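Side-chain contacts in uncharacterized protein (Parabacteroides distasonis, PDB 4Q34), which is of unknown function but, as a member of the alpha/beta hydrolase family, probably acts as an esterase: residues H53-F58 against P89-A94; V155-Y160 against G182-L187; G71-F76 against V83-Q88. One frame throughout, in Å; residues are numbered along the deposited sequence.

Interaction 1: H53-F58 against P89-A94; sequences HGVGQF and PRRGNA
Arg91 reaches into the turn of the loop 53-58 and grips it from within with one nitrogen. Its CB points at the loop, and CG, anti to the backbone N (chi1 -165°), lands 3.2 Å from Gln57 O and, more loosely, near His53 CE1 and Phe58 CB. The chain then bends at both chi2 and chi3, so that CD and NE curl around the Gln57 carbonyl instead of running past it. CZ sits under the peptide N of Gly56, which lies over one face of the guanidinium. At the tip, NH1 donates twice, to Gln57 O at 2.7 Å and to Gly54 O at 2.8 Å, both acceptors lying close to the guanidinium plane. The Gln57 bond falls on a carbonyl lone pair; the Gly54 one is tilted 22° from the carbonyl plane. NH2, the other branch, turns to Thr147 OG1. His53 crosses this tip at a slant, its CE1 3.2 Å from Arg91 NH1, and its ND1 donates to the same Gly54 O at 2.9 Å, nearly straight at 167°. Gly54 O thus accepts from an imidazole and a guanidinium, while Gln57 O also rests over the His53 ring. The two carbonyls gripped belong to the first and last residues of the type II turn Gly54-Gln57, so the buried arginine probably helps to hold its shape. A His-Gly pair just after a central strand, here followed by Val55, whose N is hydrogen-bonded to Gln177 OE1, recalls the HG motif near the oxyanion hole of alpha/beta hydrolases.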
ATOM      1  N   HIS A  53      -5.373   8.510  -7.389  1.00 16.07           N
ATOM      2  CA  HIS A  53      -4.783   7.896  -8.582  1.00 16.61           C
ATOM      3  C   HIS A  53      -5.848   7.502  -9.615  1.00 17.45           C
ATOM      4  O   HIS A  53      -7.071   7.557  -9.349  1.00 19.04           O
ATOM      5  CB  HIS A  53      -4.022   6.649  -8.135  1.00 15.93           C
ATOM      6  CG  HIS A  53      -4.900   5.626  -7.495  1.00 15.22           C
ATOM      7  ND1 HIS A  53      -5.700   4.790  -8.233  1.00 15.66           N
ATOM      8  CD2 HIS A  53      -5.187   5.363  -6.196  1.00 15.34           C
ATOM      9  CE1 HIS A  53      -6.394   4.015  -7.424  1.00 14.74           C
ATOM     10  NE2 HIS A  53      -6.103   4.345  -6.184  1.00 15.19           N
ATOM     11  N   GLY A  54      -5.386   7.051 -10.774  1.00 17.33           N
ATOM     12  CA  GLY A  54      -6.232   6.562 -11.833  1.00 17.54           C
ATOM     13  C   GLY A  54      -6.178   5.053 -12.015  1.00 18.96           C
ATOM     14  O   GLY A  54      -5.822   4.302 -11.099  1.00 17.40           O
ATOM     15  N   VAL A  55      -6.548   4.594 -13.206  1.00 17.83           N
ATOM     16  CA  VAL A  55      -6.758   3.172 -13.407  1.00 17.09           C
ATOM     17  C   VAL A  55      -5.411   2.436 -13.432  1.00 18.41           C
ATOM     18  O   VAL A  55      -4.390   2.986 -13.915  1.00 18.19           O
ATOM     19  CB  VAL A  55      -7.518   2.884 -14.703  1.00 20.90           C
ATOM     20  CG1 VAL A  55      -6.639   3.158 -15.921  1.00 21.29           C
ATOM     21  CG2 VAL A  55      -8.027   1.451 -14.743  1.00 25.69           C
ATOM     22  N   GLY A  56      -5.392   1.230 -12.908  1.00 18.15           N
ATOM     23  CA  GLY A  56      -4.194   0.377 -12.899  1.00 19.27           C
ATOM     24  C   GLY A  56      -3.069   0.819 -11.971  1.00 18.31           C
ATOM     25  O   GLY A  56      -2.032   0.179 -11.957  1.00 19.39           O
ATOM     26  N   GLN A  57      -3.269   1.898 -11.194  1.00 16.75           N
ATOM     27  CA  GLN A  57      -2.223   2.539 -10.402  1.00 18.41           C
ATOM     28  C   GLN A  57      -2.680   2.556  -8.948  1.00 18.37           C
ATOM     29  O   GLN A  57      -3.838   2.200  -8.630  1.00 17.44           O
ATOM     30  CB  GLN A  57      -2.023   3.972 -10.879  1.00 18.49           C
ATOM     31  CG  GLN A  57      -1.535   4.086 -12.337  1.00 20.09           C
ATOM     32  CD  GLN A  57      -0.048   3.801 -12.517  1.00 18.91           C
ATOM     33  OE1 GLN A  57       0.794   4.244 -11.725  1.00 19.56           O
ATOM     34  NE2 GLN A  57       0.291   3.145 -13.620  1.00 18.99           N
ATOM     35  N   PHE A  58      -1.807   3.061  -8.098  1.00 16.16           N
ATOM     36  CA  PHE A  58      -2.161   3.219  -6.679  1.00 15.83           C
ATOM     37  C   PHE A  58      -1.497   4.480  -6.158  1.00 14.55           C
ATOM     38  O   PHE A  58      -1.168   5.398  -6.934  1.00 15.41           O
ATOM     39  CB  PHE A  58      -1.897   1.909  -5.881  1.00 14.71           C
ATOM     40  CG  PHE A  58      -0.452   1.489  -5.784  1.00 15.39           C
ATOM     41  CD1 PHE A  58       0.190   0.808  -6.828  1.00 15.47           C
ATOM     42  CD2 PHE A  58       0.320   1.778  -4.628  1.00 15.18           C
ATOM     43  CE1 PHE A  58       1.519   0.379  -6.719  1.00 15.24           C
ATOM     44  CE2 PHE A  58       1.645   1.356  -4.550  1.00 14.72           C
ATOM     45  CZ  PHE A  58       2.273   0.720  -5.607  1.00 15.59           C
ATOM     46  N   PRO A  89     -10.889   1.976  -3.129  1.00 14.86           N
ATOM     47  CA  PRO A  89     -11.523   0.638  -3.026  1.00 15.98           C
ATOM     48  C   PRO A  89     -11.089  -0.293  -4.150  1.00 16.99           C
ATOM     49  O   PRO A  89     -11.047   0.100  -5.317  1.00 16.87           O
ATOM     50  CB  PRO A  89     -13.006   0.964  -3.126  1.00 15.91           C
ATOM     51  CG  PRO A  89     -13.108   2.310  -2.512  1.00 16.38           C
ATOM     52  CD  PRO A  89     -11.918   3.015  -3.143  1.00 15.42           C
ATOM     53  N   ARG A  90     -10.815  -1.535  -3.762  1.00 15.51           N
ATOM     54  CA  ARG A  90     -10.466  -2.643  -4.670  1.00 17.54           C
ATOM     55  C   ARG A  90      -9.091  -2.533  -5.318  1.00 17.92           C
ATOM     56  O   ARG A  90      -8.825  -3.224  -6.272  1.00 20.11           O
ATOM     57  CB  ARG A  90     -11.536  -2.814  -5.753  1.00 18.04           C
ATOM     58  CG  ARG A  90     -12.926  -2.914  -5.169  1.00 19.18           C
ATOM     59  CD  ARG A  90     -14.028  -2.843  -6.228  1.00 18.86           C
ATOM     60  NE  ARG A  90     -15.330  -2.995  -5.581  1.00 18.89           N
ATOM     61  CZ  ARG A  90     -16.515  -2.821  -6.178  1.00 22.03           C
ATOM     62  NH1 ARG A  90     -16.585  -2.479  -7.469  1.00 21.18           N
ATOM     63  NH2 ARG A  90     -17.641  -3.022  -5.482  1.00 20.12           N
ATOM     64  N   ARG A  91      -8.239  -1.651  -4.804  1.00 15.86           N
ATOM     65  CA  ARG A  91      -6.932  -1.389  -5.385  1.00 16.17           C
ATOM     66  C   ARG A  91      -5.815  -1.492  -4.336  1.00 16.06           C
ATOM     67  O   ARG A  91      -5.867  -0.862  -3.245  1.00 15.30           O
ATOM     68  CB  ARG A  91      -6.917  -0.014  -6.020  1.00 16.47           C
ATOM     69  CG  ARG A  91      -5.757   0.228  -6.958  1.00 15.95           C
ATOM     70  CD  ARG A  91      -5.844  -0.561  -8.269  1.00 15.81           C
ATOM     71  NE  ARG A  91      -7.001  -0.234  -9.102  1.00 17.45           N
ATOM     72  CZ  ARG A  91      -7.174   0.878  -9.826  1.00 16.47           C
ATOM     73  NH1 ARG A  91      -6.293   1.897  -9.812  1.00 17.19           N
ATOM     74  NH2 ARG A  91      -8.281   1.005 -10.548  1.00 17.52           N
ATOM     75  N   GLY A  92      -4.768  -2.230  -4.657  1.00 15.09           N
ATOM     76  CA  GLY A  92      -3.557  -2.269  -3.805  1.00 14.91           C
ATOM     77  C   GLY A  92      -3.856  -2.722  -2.382  1.00 14.04           C
ATOM     78  O   GLY A  92      -4.471  -3.743  -2.209  1.00 16.03           O
ATOM     79  N   ASN A  93      -3.440  -1.918  -1.384  1.00 13.63           N
ATOM     80  CA  ASN A  93      -3.694  -2.234   0.025  1.00 15.91           C
ATOM     81  C   ASN A  93      -5.188  -2.283   0.378  1.00 15.95           C
ATOM     82  O   ASN A  93      -5.574  -2.837   1.417  1.00 17.68           O
ATOM     83  CB  ASN A  93      -3.023  -1.192   0.897  1.00 16.34           C
ATOM     84  CG  ASN A  93      -1.498  -1.298   0.896  1.00 15.50           C
ATOM     85  OD1 ASN A  93      -0.917  -2.292   0.491  1.00 16.38           O
ATOM     86  ND2 ASN A  93      -0.847  -0.256   1.413  1.00 16.48           N
ATOM     87  N   ALA A  94      -6.012  -1.686  -0.484  1.00 16.03           N
ATOM     88  CA  ALA A  94      -7.481  -1.774  -0.345  1.00 15.54           C
ATOM     89  C   ALA A  94      -8.042  -2.889  -1.202  1.00 16.11           C
ATOM     90  O   ALA A  94      -9.148  -2.780  -1.686  1.00 17.51           O
ATOM     91  CB  ALA A  94      -8.123  -0.447  -0.696  1.00 16.18           C
TER

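Interaction 2: V155-Y160 against G182-L187; sequences VYSDAY and GWNTLL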
ATOM      1  N   VAL A 155     -18.714   3.431  -5.899  1.00 18.42           N
ATOM      2  CA  VAL A 155     -17.983   2.774  -4.799  1.00 19.29           C
ATOM      3  C   VAL A 155     -16.712   3.593  -4.497  1.00 17.67           C
ATOM      4  O   VAL A 155     -16.370   3.850  -3.360  1.00 17.39           O
ATOM      5  CB  VAL A 155     -17.636   1.319  -5.159  1.00 20.85           C
ATOM      6  CG1 VAL A 155     -16.699   0.712  -4.128  1.00 19.16           C
ATOM      7  CG2 VAL A 155     -18.901   0.466  -5.275  1.00 21.48           C
ATOM      8  N   TYR A 156     -16.030   4.033  -5.553  1.00 16.78           N
ATOM      9  CA  TYR A 156     -14.783   4.773  -5.380  1.00 15.97           C
ATOM     10  C   TYR A 156     -15.044   6.107  -4.736  1.00 17.16           C
ATOM     11  O   TYR A 156     -14.387   6.500  -3.746  1.00 16.56           O
ATOM     12  CB  TYR A 156     -14.080   4.968  -6.737  1.00 17.14           C
ATOM     13  CG  TYR A 156     -13.633   3.741  -7.516  1.00 17.80           C
ATOM     14  CD1 TYR A 156     -13.525   2.452  -6.932  1.00 18.00           C
ATOM     15  CD2 TYR A 156     -13.227   3.877  -8.834  1.00 18.98           C
ATOM     16  CE1 TYR A 156     -13.086   1.369  -7.652  1.00 18.60           C
ATOM     17  CE2 TYR A 156     -12.816   2.783  -9.574  1.00 17.38           C
ATOM     18  CZ  TYR A 156     -12.723   1.543  -8.990  1.00 18.77           C
ATOM     19  OH  TYR A 156     -12.243   0.466  -9.685  1.00 18.75           O
ATOM     20  N   SER A 157     -16.006   6.828  -5.272  1.00 16.30           N
ATOM     21  CA  SER A 157     -16.274   8.175  -4.774  1.00 16.83           C
ATOM     22  C   SER A 157     -16.931   8.114  -3.377  1.00 17.16           C
ATOM     23  O   SER A 157     -16.753   9.000  -2.551  1.00 17.10           O
ATOM     24  CB  SER A 157     -17.111   8.969  -5.771  1.00 18.45           C
ATOM     25  OG  SER A 157     -18.381   8.388  -5.995  1.00 17.49           O
ATOM     26  N   ASP A 158     -17.694   7.068  -3.083  1.00 17.85           N
ATOM     27  CA  ASP A 158     -18.185   6.959  -1.723  1.00 17.57           C
ATOM     28  C   ASP A 158     -17.063   6.933  -0.674  1.00 16.52           C
ATOM     29  O   ASP A 158     -17.204   7.479   0.407  1.00 17.60           O
ATOM     30  CB  ASP A 158     -19.054   5.701  -1.517  1.00 18.85           C
ATOM     31  CG  ASP A 158     -20.488   5.853  -2.025  1.00 21.09           C
ATOM     32  OD1 ASP A 158     -20.950   6.942  -2.351  1.00 22.76           O
ATOM     33  OD2 ASP A 158     -21.162   4.805  -2.090  1.00 23.53           O
ATOM     34  N   ALA A 159     -15.993   6.233  -0.961  1.00 16.54           N
ATOM     35  CA  ALA A 159     -14.915   6.119   0.013  1.00 16.25           C
ATOM     36  C   ALA A 159     -14.191   7.454   0.124  1.00 16.39           C
ATOM     37  O   ALA A 159     -13.836   7.885   1.210  1.00 16.39           O
ATOM     38  CB  ALA A 159     -13.989   5.004  -0.338  1.00 16.25           C
ATOM     39  N   TYR A 160     -13.985   8.151  -0.987  1.00 15.63           N
ATOM     40  CA  TYR A 160     -13.340   9.457  -0.883  1.00 16.45           C
ATOM     41  C   TYR A 160     -14.234  10.483  -0.165  1.00 15.36           C
ATOM     42  O   TYR A 160     -13.712  11.297   0.607  1.00 16.72           O
ATOM     43  CB  TYR A 160     -12.903   9.997  -2.228  1.00 15.43           C
ATOM     44  CG  TYR A 160     -11.656   9.378  -2.763  1.00 15.62           C
ATOM     45  CD1 TYR A 160     -10.391   9.841  -2.355  1.00 17.12           C
ATOM     46  CD2 TYR A 160     -11.694   8.376  -3.769  1.00 15.36           C
ATOM     47  CE1 TYR A 160      -9.219   9.312  -2.859  1.00 16.15           C
ATOM     48  CE2 TYR A 160     -10.509   7.835  -4.290  1.00 17.39           C
ATOM     49  CZ  TYR A 160      -9.269   8.331  -3.849  1.00 16.49           C
ATOM     50  OH  TYR A 160      -8.080   7.808  -4.345  1.00 17.64           O
ATOM     51  N   GLY A 182     -13.275  12.269  -8.727  1.00 16.22           N
ATOM     52  CA  GLY A 182     -13.380  13.621  -8.225  1.00 16.49           C
ATOM     53  C   GLY A 182     -14.726  14.267  -8.517  1.00 16.05           C
ATOM     54  O   GLY A 182     -15.375  14.826  -7.606  1.00 17.38           O
ATOM     55  N   TRP A 183     -15.196  14.161  -9.764  1.00 18.04           N
ATOM     56  CA  TRP A 183     -16.434  14.828 -10.145  1.00 16.78           C
ATOM     57  C   TRP A 183     -17.608  14.220  -9.371  1.00 18.74           C
ATOM     58  O   TRP A 183     -18.508  14.951  -8.965  1.00 20.57           O
ATOM     59  CB  TRP A 183     -16.722  14.826 -11.649  1.00 17.79           C
ATOM     60  CG  TRP A 183     -15.589  15.159 -12.549  1.00 16.52           C
ATOM     61  CD1 TRP A 183     -15.311  14.544 -13.715  1.00 19.36           C
ATOM     62  CD2 TRP A 183     -14.584  16.180 -12.387  1.00 16.93           C
ATOM     63  NE1 TRP A 183     -14.197  15.088 -14.301  1.00 17.92           N
ATOM     64  CE2 TRP A 183     -13.720  16.085 -13.491  1.00 17.52           C
ATOM     65  CE3 TRP A 183     -14.291  17.124 -11.402  1.00 17.64           C
ATOM     66  CZ2 TRP A 183     -12.605  16.910 -13.654  1.00 19.69           C
ATOM     67  CZ3 TRP A 183     -13.209  17.967 -11.582  1.00 18.81           C
ATOM     68  CH2 TRP A 183     -12.357  17.836 -12.681  1.00 20.08           C
ATOM     69  N   ASN A 184     -17.556  12.916  -9.128  1.00 17.87           N
ATOM     70  CA  ASN A 184     -18.580  12.225  -8.354  1.00 17.71           C
ATOM     71  C   ASN A 184     -18.518  12.574  -6.847  1.00 17.86           C
ATOM     72  O   ASN A 184     -19.558  12.759  -6.190  1.00 19.55           O
ATOM     73  CB  ASN A 184     -18.483  10.700  -8.572  1.00 21.08           C
ATOM     74  CG  ASN A 184     -19.181  10.240  -9.840  1.00 23.20           C
ATOM     75  OD1 ASN A 184     -20.383  10.115  -9.857  1.00 30.33           O
ATOM     76  ND2 ASN A 184     -18.442  10.046 -10.916  1.00 22.19           N
ATOM     77  N   THR A 185     -17.308  12.630  -6.319  1.00 17.45           N
ATOM     78  CA  THR A 185     -17.104  12.846  -4.894  1.00 16.93           C
ATOM     79  C   THR A 185     -17.631  14.245  -4.506  1.00 17.62           C
ATOM     80  O   THR A 185     -18.185  14.423  -3.396  1.00 16.31           O
ATOM     81  CB  THR A 185     -15.637  12.695  -4.528  1.00 19.14           C
ATOM     82  OG1 THR A 185     -15.135  11.452  -5.005  1.00 17.62           O
ATOM     83  CG2 THR A 185     -15.439  12.751  -3.010  1.00 18.51           C
ATOM     84  N   LEU A 186     -17.487  15.232  -5.393  1.00 16.88           N
ATOM     85  CA  LEU A 186     -17.953  16.575  -5.126  1.00 17.57           C
ATOM     86  C   LEU A 186     -19.452  16.626  -4.746  1.00 19.40           C
ATOM     87  O   LEU A 186     -19.883  17.459  -3.940  1.00 21.14           O
ATOM     88  CB  LEU A 186     -17.639  17.498  -6.328  1.00 18.95           C
ATOM     89  CG  LEU A 186     -17.926  18.995  -6.124  1.00 18.81           C
ATOM     90  CD1 LEU A 186     -16.945  19.596  -5.125  1.00 22.11           C
ATOM     91  CD2 LEU A 186     -17.831  19.777  -7.433  1.00 20.31           C
ATOM     92  N   LEU A 187     -20.240  15.706  -5.303  1.00 17.32           N
ATOM     93  CA  LEU A 187     -21.667  15.662  -5.128  1.00 18.98           C
ATOM     94  C   LEU A 187     -22.051  14.962  -3.841  1.00 19.76           C
ATOM     95  O   LEU A 187     -23.242  14.839  -3.538  1.00 20.00           O
ATOM     96  CB  LEU A 187     -22.286  14.879  -6.291  1.00 17.66           C
ATOM     97  CG  LEU A 187     -21.919  15.413  -7.690  1.00 19.42           C
ATOM     98  CD1 LEU A 187     -22.663  14.557  -8.699  1.00 19.61           C
ATOM     99  CD2 LEU A 187     -22.317  16.869  -7.836  1.00 19.27           C
TER
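This is close helix-to-helix packing between helix 153-167 and helix 178-185 of the alpha/beta hydrolase fold, with no hydrogen bond between 155-160 and 182-187; the two helices lead into and out of the parallel strand 170-175. Small side chains let the backbones come near, with Ser157 CA only 4.7 Å from Thr185 CA. Ser157 and Thr185 carry the contact: Ser157 CB meets Thr185 OG1 at 3.3 Å, and Ser157 OG lies against Asn184 CB at 3.5 Å. Ser157 OG bonds to Phe153 O, Thr185 OG1 to Val181 O and Asn184 ND2 to Pro180 O, each within its own helix, so each hydroxyl oxygen meets a carbon across the seam, not a polar partner there; Ser157 OG in addition bonds to Lys188 NZ, just beyond 182-187. Thr185 holds OG1 beside its backbone N (chi1 -53°) and CG2 anti to that N, which sets the hydroxyl by Ser157 and the methyl by Tyr160. Thr185 also touches Ile192 of strand 192-198. The ring of Tyr160 leads away from the seam toward Phe172, and Tyr160 touches the other helix through its root, CB to Thr185 CG2 at 3.8 Å.

Interaction 3: G71-F76 against V83-Q88; sequences GFQNIF and VYLVDQ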
ATOM      1  N   GLY A  71       8.450  12.609  -5.131  1.00 16.03           N
ATOM      2  CA  GLY A  71       7.165  12.960  -5.655  1.00 16.65           C
ATOM      3  C   GLY A  71       6.406  13.918  -4.771  1.00 16.40           C
ATOM      4  O   GLY A  71       6.927  14.467  -3.768  1.00 17.90           O
ATOM      5  N   PHE A  72       5.142  14.131  -5.158  1.00 16.64           N
ATOM      6  CA  PHE A  72       4.273  15.094  -4.496  1.00 15.94           C
ATOM      7  C   PHE A  72       4.074  14.788  -3.007  1.00 16.74           C
ATOM      8  O   PHE A  72       3.896  15.698  -2.203  1.00 16.80           O
ATOM      9  CB  PHE A  72       2.902  15.158  -5.208  1.00 18.25           C
ATOM     10  CG  PHE A  72       2.880  16.056  -6.422  1.00 16.56           C
ATOM     11  CD1 PHE A  72       4.052  16.506  -7.023  1.00 16.14           C
ATOM     12  CD2 PHE A  72       1.674  16.494  -6.947  1.00 18.51           C
ATOM     13  CE1 PHE A  72       3.999  17.332  -8.151  1.00 18.19           C
ATOM     14  CE2 PHE A  72       1.619  17.321  -8.060  1.00 18.86           C
ATOM     15  CZ  PHE A  72       2.790  17.760  -8.647  1.00 19.06           C
ATOM     16  N   GLN A  73       4.077  13.501  -2.650  1.00 16.42           N
ATOM     17  CA  GLN A  73       3.978  13.129  -1.249  1.00 17.88           C
ATOM     18  C   GLN A  73       5.011  13.908  -0.385  1.00 17.52           C
ATOM     19  O   GLN A  73       4.676  14.470   0.673  1.00 18.54           O
ATOM     20  CB  GLN A  73       4.174  11.629  -1.068  1.00 17.54           C
ATOM     21  CG  GLN A  73       4.066  11.197   0.398  1.00 18.50           C
ATOM     22  CD  GLN A  73       4.092   9.695   0.579  1.00 19.46           C
ATOM     23  OE1 GLN A  73       4.686   8.983  -0.196  1.00 19.58           O
ATOM     24  NE2 GLN A  73       3.365   9.197   1.585  1.00 23.37           N
ATOM     25  N   ASN A  74       6.275  13.868  -0.813  1.00 16.04           N
ATOM     26  CA  ASN A  74       7.359  14.544  -0.127  1.00 16.75           C
ATOM     27  C   ASN A  74       7.372  16.052  -0.376  1.00 18.64           C
ATOM     28  O   ASN A  74       7.578  16.846   0.579  1.00 18.51           O
ATOM     29  CB  ASN A  74       8.708  13.968  -0.538  1.00 18.31           C
ATOM     30  CG  ASN A  74       8.975  12.587   0.033  1.00 16.30           C
ATOM     31  OD1 ASN A  74       8.052  11.812   0.362  1.00 18.08           O
ATOM     32  ND2 ASN A  74      10.241  12.262   0.129  1.00 17.64           N
ATOM     33  N   ILE A  75       7.152  16.439  -1.624  1.00 18.35           N
ATOM     34  CA  ILE A  75       7.240  17.844  -2.000  1.00 18.82           C
ATOM     35  C   ILE A  75       6.215  18.704  -1.250  1.00 18.37           C
ATOM     36  O   ILE A  75       6.547  19.764  -0.725  1.00 17.91           O
ATOM     37  CB  ILE A  75       7.044  18.005  -3.508  1.00 19.95           C
ATOM     38  CG1 ILE A  75       8.226  17.399  -4.245  1.00 19.72           C
ATOM     39  CG2 ILE A  75       6.865  19.497  -3.917  1.00 20.59           C
ATOM     40  CD1 ILE A  75       7.988  17.168  -5.726  1.00 19.56           C
ATOM     41  N   PHE A  76       4.964  18.252  -1.192  1.00 17.86           N
ATOM     42  CA  PHE A  76       3.930  19.033  -0.523  1.00 18.16           C
ATOM     43  C   PHE A  76       3.980  18.942   0.989  1.00 18.03           C
ATOM     44  O   PHE A  76       3.631  19.906   1.643  1.00 19.18           O
ATOM     45  CB  PHE A  76       2.545  18.771  -1.125  1.00 17.56           C
ATOM     46  CG  PHE A  76       2.402  19.448  -2.460  1.00 17.78           C
ATOM     47  CD1 PHE A  76       2.156  20.819  -2.515  1.00 19.11           C
ATOM     48  CD2 PHE A  76       2.709  18.772  -3.626  1.00 18.59           C
ATOM     49  CE1 PHE A  76       2.108  21.473  -3.715  1.00 19.54           C
ATOM     50  CE2 PHE A  76       2.669  19.427  -4.870  1.00 18.97           C
ATOM     51  CZ  PHE A  76       2.384  20.780  -4.908  1.00 20.54           C
ATOM     52  N   VAL A  83      -0.707  15.726   3.959  1.00 16.88           N
ATOM     53  CA  VAL A  83      -0.871  14.985   2.742  1.00 16.51           C
ATOM     54  C   VAL A  83      -1.499  13.615   3.066  1.00 17.24           C
ATOM     55  O   VAL A  83      -0.966  12.879   3.897  1.00 17.20           O
ATOM     56  CB  VAL A  83       0.468  14.781   2.009  1.00 19.72           C
ATOM     57  CG1 VAL A  83       0.325  13.801   0.889  1.00 25.66           C
ATOM     58  CG2 VAL A  83       1.047  16.110   1.514  1.00 21.33           C
ATOM     59  N   TYR A  84      -2.576  13.280   2.336  1.00 15.49           N
ATOM     60  CA  TYR A  84      -3.282  12.027   2.435  1.00 15.90           C
ATOM     61  C   TYR A  84      -3.145  11.300   1.117  1.00 16.05           C
ATOM     62  O   TYR A  84      -3.632  11.760   0.095  1.00 18.54           O
ATOM     63  CB  TYR A  84      -4.770  12.260   2.761  1.00 16.40           C
ATOM     64  CG  TYR A  84      -4.996  12.756   4.137  1.00 16.31           C
ATOM     65  CD1 TYR A  84      -4.687  14.053   4.477  1.00 17.56           C
ATOM     66  CD2 TYR A  84      -5.494  11.897   5.133  1.00 18.72           C
ATOM     67  CE1 TYR A  84      -4.862  14.505   5.793  1.00 19.50           C
ATOM     68  CE2 TYR A  84      -5.683  12.346   6.431  1.00 17.77           C
ATOM     69  CZ  TYR A  84      -5.352  13.630   6.754  1.00 20.70           C
ATOM     70  OH  TYR A  84      -5.549  14.037   8.049  1.00 20.53           O
ATOM     71  N   LEU A  85      -2.435  10.185   1.124  1.00 15.84           N
ATOM     72  CA  LEU A  85      -2.280   9.347  -0.076  0.50 16.03           C
ATOM     73  C   LEU A  85      -3.268   8.188   0.033  1.00 17.53           C
ATOM     74  O   LEU A  85      -3.337   7.537   1.082  1.00 19.99           O
ATOM     75  CB  LEU A  85      -0.843   8.792  -0.179  0.50 16.91           C
ATOM     76  CG  LEU A  85       0.331   9.686  -0.658  0.50 16.45           C
ATOM     77  CD1 LEU A  85       1.378   8.873  -1.389  0.50 17.92           C
ATOM     78  CD2 LEU A  85      -0.103  10.841  -1.554  0.50 16.67           C
ATOM     79  N   VAL A  86      -3.970   7.863  -1.059  1.00 16.70           N
ATOM     80  CA  VAL A  86      -5.051   6.904  -0.974  1.00 15.40           C
ATOM     81  C   VAL A  86      -4.845   5.779  -1.992  1.00 14.59           C
ATOM     82  O   VAL A  86      -4.399   6.042  -3.128  1.00 16.45           O
ATOM     83  CB  VAL A  86      -6.420   7.621  -1.221  1.00 16.21           C
ATOM     84  CG1 VAL A  86      -7.568   6.623  -1.101  1.00 16.18           C
ATOM     85  CG2 VAL A  86      -6.599   8.831  -0.267  1.00 18.07           C
ATOM     86  N   ASP A  87      -5.178   4.545  -1.581  1.00 14.76           N
ATOM     87  CA  ASP A  87      -5.486   3.450  -2.484  1.00 15.49           C
ATOM     88  C   ASP A  87      -7.018   3.274  -2.421  1.00 16.12           C
ATOM     89  O   ASP A  87      -7.599   2.984  -1.365  1.00 15.79           O
ATOM     90  CB  ASP A  87      -4.830   2.182  -2.064  1.00 15.30           C
ATOM     91  CG  ASP A  87      -3.318   2.296  -1.997  1.00 19.37           C
ATOM     92  OD1 ASP A  87      -2.660   2.956  -2.833  1.00 16.92           O
ATOM     93  OD2 ASP A  87      -2.751   1.637  -1.082  1.00 25.02           O
ATOM     94  N   GLN A  88      -7.663   3.540  -3.546  1.00 16.14           N
ATOM     95  CA  GLN A  88      -9.088   3.546  -3.634  1.00 14.67           C
ATOM     96  C   GLN A  88      -9.590   2.128  -3.452  1.00 13.42           C
ATOM     97  O   GLN A  88      -8.818   1.187  -3.547  1.00 14.42           O
ATOM     98  CB  GLN A  88      -9.551   4.155  -4.969  1.00 15.65           C
ATOM     99  CG  GLN A  88      -9.555   3.169  -6.127  1.00 16.39           C
ATOM    100  CD  GLN A  88      -9.774   3.751  -7.498  1.00 17.12           C
ATOM    101  OE1 GLN A  88     -10.000   4.958  -7.693  1.00 19.20           O
ATOM    102  NE2 GLN A  88      -9.710   2.854  -8.503  1.00 19.31           N
TER
HETATM  103  O   HOH W   1       1.379  10.843   2.898  1.00 25.70           O
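Phe76, whose CB packs on Val83 CG2 at 4.0 Å, holds its ring between helix neighbours: Ile75 CG2 lies over one face, toward the rim, and Phe72 O sits in plane at the edge. Phe76 CE2 in turn stands 3.6 Å above the centre of the Phe72 ring. These groups belong to the beta-alpha-beta unit of strand 49-52, helix 72-78 and strand 83-87, in which helix 72-76 runs almost exactly antiparallel to strand 83-87, 172° between directions and 9.0 Å between axes. Both rings reach on to strand 49-52, Phe72 to Phe51 and Phe76 to Leu49. Gln73, with CG anti to the backbone N and an extended chain, crosses Leu85 at about a right angle; Leu85 CD1 is 3.5 Å from both Gln73 CD and Gln73 OE1, with NE2 hardly farther. Leu85 has a second conformer, so this fit is doubtful in detail. With an alanine in place of Gln73 the amide is gone, and the water joining it to the strand is likely to lose its bond to the helix side while a gap opens beside Leu85. That water accepts from Gln73 NE2 at 2.9 Å and donates to Val83 O at 3.3 Å.

Overall arrangement
From the N terminus, the chain leaves strand 49-52 into 53-58, the first half of interaction 1. Before that contact closes at 89-94, the chain forms helix 72-78 and strand 83-87, so interaction 3, a short loop of its own, lies wholly within interaction 1. Interaction 2 opens and closes later, in series; none cross. Interactions 1 and 3 join through a probable hydrogen bond between Gln88 N and His53 NE2, and both touch the second subunit. Pro89 packs on helix 153-167, while Tyr160 meets Val86 and Gln88. Interaction 1 joins the loops after strands 49-52 and 83-87, interaction 3 a helix to its following strand, and interaction 2 the helices flanking strand 170-175.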